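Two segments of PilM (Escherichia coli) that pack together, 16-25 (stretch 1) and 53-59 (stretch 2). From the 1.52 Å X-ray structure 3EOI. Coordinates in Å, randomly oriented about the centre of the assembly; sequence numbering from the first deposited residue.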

# COMPACT_ATOMS: atom_id res chain seq x y z
N GLN A 16 -3.52 -2.08 12.84
CA GLN A 16 -2.13 -2.43 12.66
C GLN A 16 -1.75 -2.50 11.17
O GLN A 16 -0.66 -2.07 10.75
N GLN A 17 -2.66 -2.99 10.32
CA GLN A 17 -2.43 -3.00 8.88
C GLN A 17 -2.24 -1.58 8.37
O GLN A 17 -1.33 -1.34 7.54
N ALA A 18 -3.03 -0.59 8.83
CA ALA A 18 -2.84 0.75 8.32
C ALA A 18 -1.55 1.31 8.82
O ALA A 18 -0.87 2.03 8.07
N ALA A 19 -1.20 1.04 10.09
CA ALA A 19 0.05 1.59 10.60
C ALA A 19 1.23 1.02 9.85
O ALA A 19 2.18 1.79 9.46
N ASP A 20 1.19 -0.29 9.59
CA ASP A 20 2.26 -0.90 8.77
C ASP A 20 2.35 -0.31 7.35
O ASP A 20 3.45 -0.03 6.82
N PHE A 21 1.18 -0.20 6.70
CA PHE A 21 1.10 0.40 5.36
C PHE A 21 1.77 1.80 5.40
O PHE A 21 2.60 2.19 4.52
N ILE A 22 1.38 2.63 6.37
CA ILE A 22 1.86 4.01 6.34
C ILE A 22 3.37 4.03 6.58
O ILE A 22 4.10 4.82 5.96
N ARG A 23 3.83 3.15 7.46
CA ARG A 23 5.27 3.08 7.78
C ARG A 23 6.09 2.73 6.56
O ARG A 23 7.16 3.38 6.29
N TYR A 24 5.65 1.71 5.83
CA TYR A 24 6.35 1.28 4.62
C TYR A 24 6.23 2.31 3.50
O TYR A 24 7.22 2.63 2.81
N MET A 25 5.00 2.78 3.23
CA MET A 25 4.78 3.89 2.30
C MET A 25 5.79 5.05 2.55
O MET A 25 6.50 5.49 1.64
N PRO A 53 12.22 -4.55 8.57
CA PRO A 53 12.41 -5.91 8.10
C PRO A 53 11.30 -6.25 7.15
O PRO A 53 10.48 -5.39 6.84
N ALA A 54 11.30 -7.50 6.70
CA ALA A 54 10.23 -8.08 5.90
C ALA A 54 8.85 -7.94 6.56
O ALA A 54 8.71 -7.97 7.80
N THR A 55 7.83 -7.80 5.74
CA THR A 55 6.49 -7.67 6.27
C THR A 55 5.54 -8.47 5.43
O THR A 55 5.75 -8.63 4.23
N LYS A 56 4.47 -8.95 6.06
CA LYS A 56 3.56 -9.83 5.36
C LYS A 56 2.32 -9.11 4.88
O LYS A 56 1.63 -9.60 3.99
N ASN A 57 2.01 -7.95 5.46
CA ASN A 57 0.74 -7.34 5.13
C ASN A 57 0.83 -6.06 4.29
O ASN A 57 -0.16 -5.38 4.12
N VAL A 58 2.00 -5.77 3.73
CA VAL A 58 2.10 -4.64 2.78
C VAL A 58 3.09 -5.01 1.68
O VAL A 58 4.11 -5.64 1.97
N SER A 59 2.76 -4.71 0.42
CA SER A 59 3.57 -5.11 -0.73
C SER A 59 3.85 -3.85 -1.56
O SER A 59 3.13 -2.87 -1.45

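A helix can hold an irregular segment against its side by spacing its contacts about one turn apart, and residues 16-25 of PilM illustrate the principle. Gln17, Asp20, Phe21 and Tyr24 meet the loop formed by residues 53-58, and three hydrogen bonds cross between them.

Gln17 leaves the helix sideways, but its t chi1 and p chi2 bring the amide end to the loop. There NE2 of Gln17 donates to the backbone O of Asn57 at 2.7 Å, a side-chain to backbone bond to a residue in no regular helix or strand. One turn on, Asp20 points toward the loop with an m rotamer and divides its carboxylate between two tasks. OD2 of Asp20 accepts from ND2 of Asn57 at 2.9 Å; Asn57 points toward the helix with chi1 p. OD1 of Asp20 is held within the helix, by NE2 of Gln16 at 2.9 Å and by a salt bridge to NH2 of Arg23 at 2.8 Å. The two carboxylate oxygens thus have different partners, OD1 within the helix and OD2 across to the loop.

Phe21, t at chi1, is set sideways; its closest approach comes from the backbone, where CA lies 4.3 Å from CG2 of Val58.

Tyr24 is the most heavily covered residue of the contact. It points toward the loop with chi1 m, and its OH reaches Pro53, donating to the backbone O of that residue at 2.6 Å, near the plane of the ring. Over one face sits the methyl of Thr55 (chi1 t), with CG2 3.7 Å from the centroid of the Tyr24 ring in a CH-pi contact. Val58, p at chi1, approaches obliquely, its CG1 3.6 Å from CD1 of Tyr24. A single aromatic side chain thus combines a polar tip with an apolar body.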

# COMPACT_ATOMS: atom_id res chain seq x y z
CB GLN A 16 -1.84 -3.76 13.31
CG GLN A 16 -0.33 -4.08 13.34
CD GLN A 16 0.46 -3.09 14.23
OE1 GLN A 16 0.09 -2.80 15.37
NE2 GLN A 16 1.55 -2.53 13.66
CB GLN A 17 -3.64 -3.59 8.21
CG GLN A 17 -3.65 -3.45 6.71
CD GLN A 17 -2.63 -4.31 6.04
OE1 GLN A 17 -2.93 -5.44 5.54
NE2 GLN A 17 -1.39 -3.79 5.98
CB ALA A 18 -4.02 1.64 8.81
CB ALA A 19 0.19 1.33 12.13
CB ASP A 20 2.09 -2.42 8.64
CG ASP A 20 2.19 -3.15 9.98
OD1 ASP A 20 2.62 -2.53 10.96
OD2 ASP A 20 1.89 -4.38 10.01
CB PHE A 21 -0.38 0.51 4.98
CG PHE A 21 -0.65 0.92 3.56
CD1 PHE A 21 -0.37 2.23 3.12
CD2 PHE A 21 -1.17 -0.00 2.63
CE1 PHE A 21 -0.60 2.61 1.83
CE2 PHE A 21 -1.48 0.41 1.28
CZ PHE A 21 -1.16 1.74 0.89
CB ILE A 22 1.11 4.87 7.37
CG1 ILE A 22 -0.33 5.08 6.88
CG2 ILE A 22 1.80 6.23 7.53
CD1 ILE A 22 -1.26 5.51 7.93
CB ARG A 23 5.49 2.03 8.86
CG ARG A 23 6.81 2.12 9.52
CD ARG A 23 6.74 1.35 10.81
NE ARG A 23 6.51 -0.09 10.58
CZ ARG A 23 5.43 -0.77 11.01
NH1 ARG A 23 4.46 -0.18 11.72
NH2 ARG A 23 5.36 -2.08 10.74
CB TYR A 24 5.89 -0.12 4.15
CG TYR A 24 6.58 -1.21 4.98
CD1 TYR A 24 6.04 -1.60 6.19
CD2 TYR A 24 7.80 -1.81 4.58
CE1 TYR A 24 6.61 -2.57 6.99
CE2 TYR A 24 8.40 -2.83 5.41
CZ TYR A 24 7.77 -3.18 6.62
OH TYR A 24 8.28 -4.10 7.54
CB MET A 25 3.33 4.41 2.42
CG MET A 25 3.12 5.62 1.56
SD MET A 25 1.36 6.26 1.60
CE MET A 25 1.25 6.76 3.22
CB PRO A 53 12.29 -6.76 9.37
CG PRO A 53 11.40 -5.99 10.23
CD PRO A 53 11.60 -4.52 9.91
CB ALA A 54 10.54 -9.55 5.61
CB THR A 55 6.01 -6.24 6.24
OG1 THR A 55 4.62 -6.22 6.64
CG2 THR A 55 6.20 -5.66 4.83
CB LYS A 56 3.17 -11.01 6.26
CG LYS A 56 2.89 -12.29 5.49
CD LYS A 56 2.35 -11.98 4.09
CE LYS A 56 1.70 -13.21 3.47
NZ LYS A 56 0.37 -13.49 4.09
CB ASN A 57 -0.12 -7.11 6.38
CG ASN A 57 0.58 -6.29 7.41
OD1 ASN A 57 1.72 -5.89 7.16
ND2 ASN A 57 -0.07 -6.04 8.57
CB VAL A 58 2.42 -3.29 3.46
CG1 VAL A 58 3.48 -3.42 4.49
CG2 VAL A 58 2.78 -2.24 2.41
CB SER A 59 2.80 -6.07 -1.60
OG SER A 59 2.41 -7.23 -0.81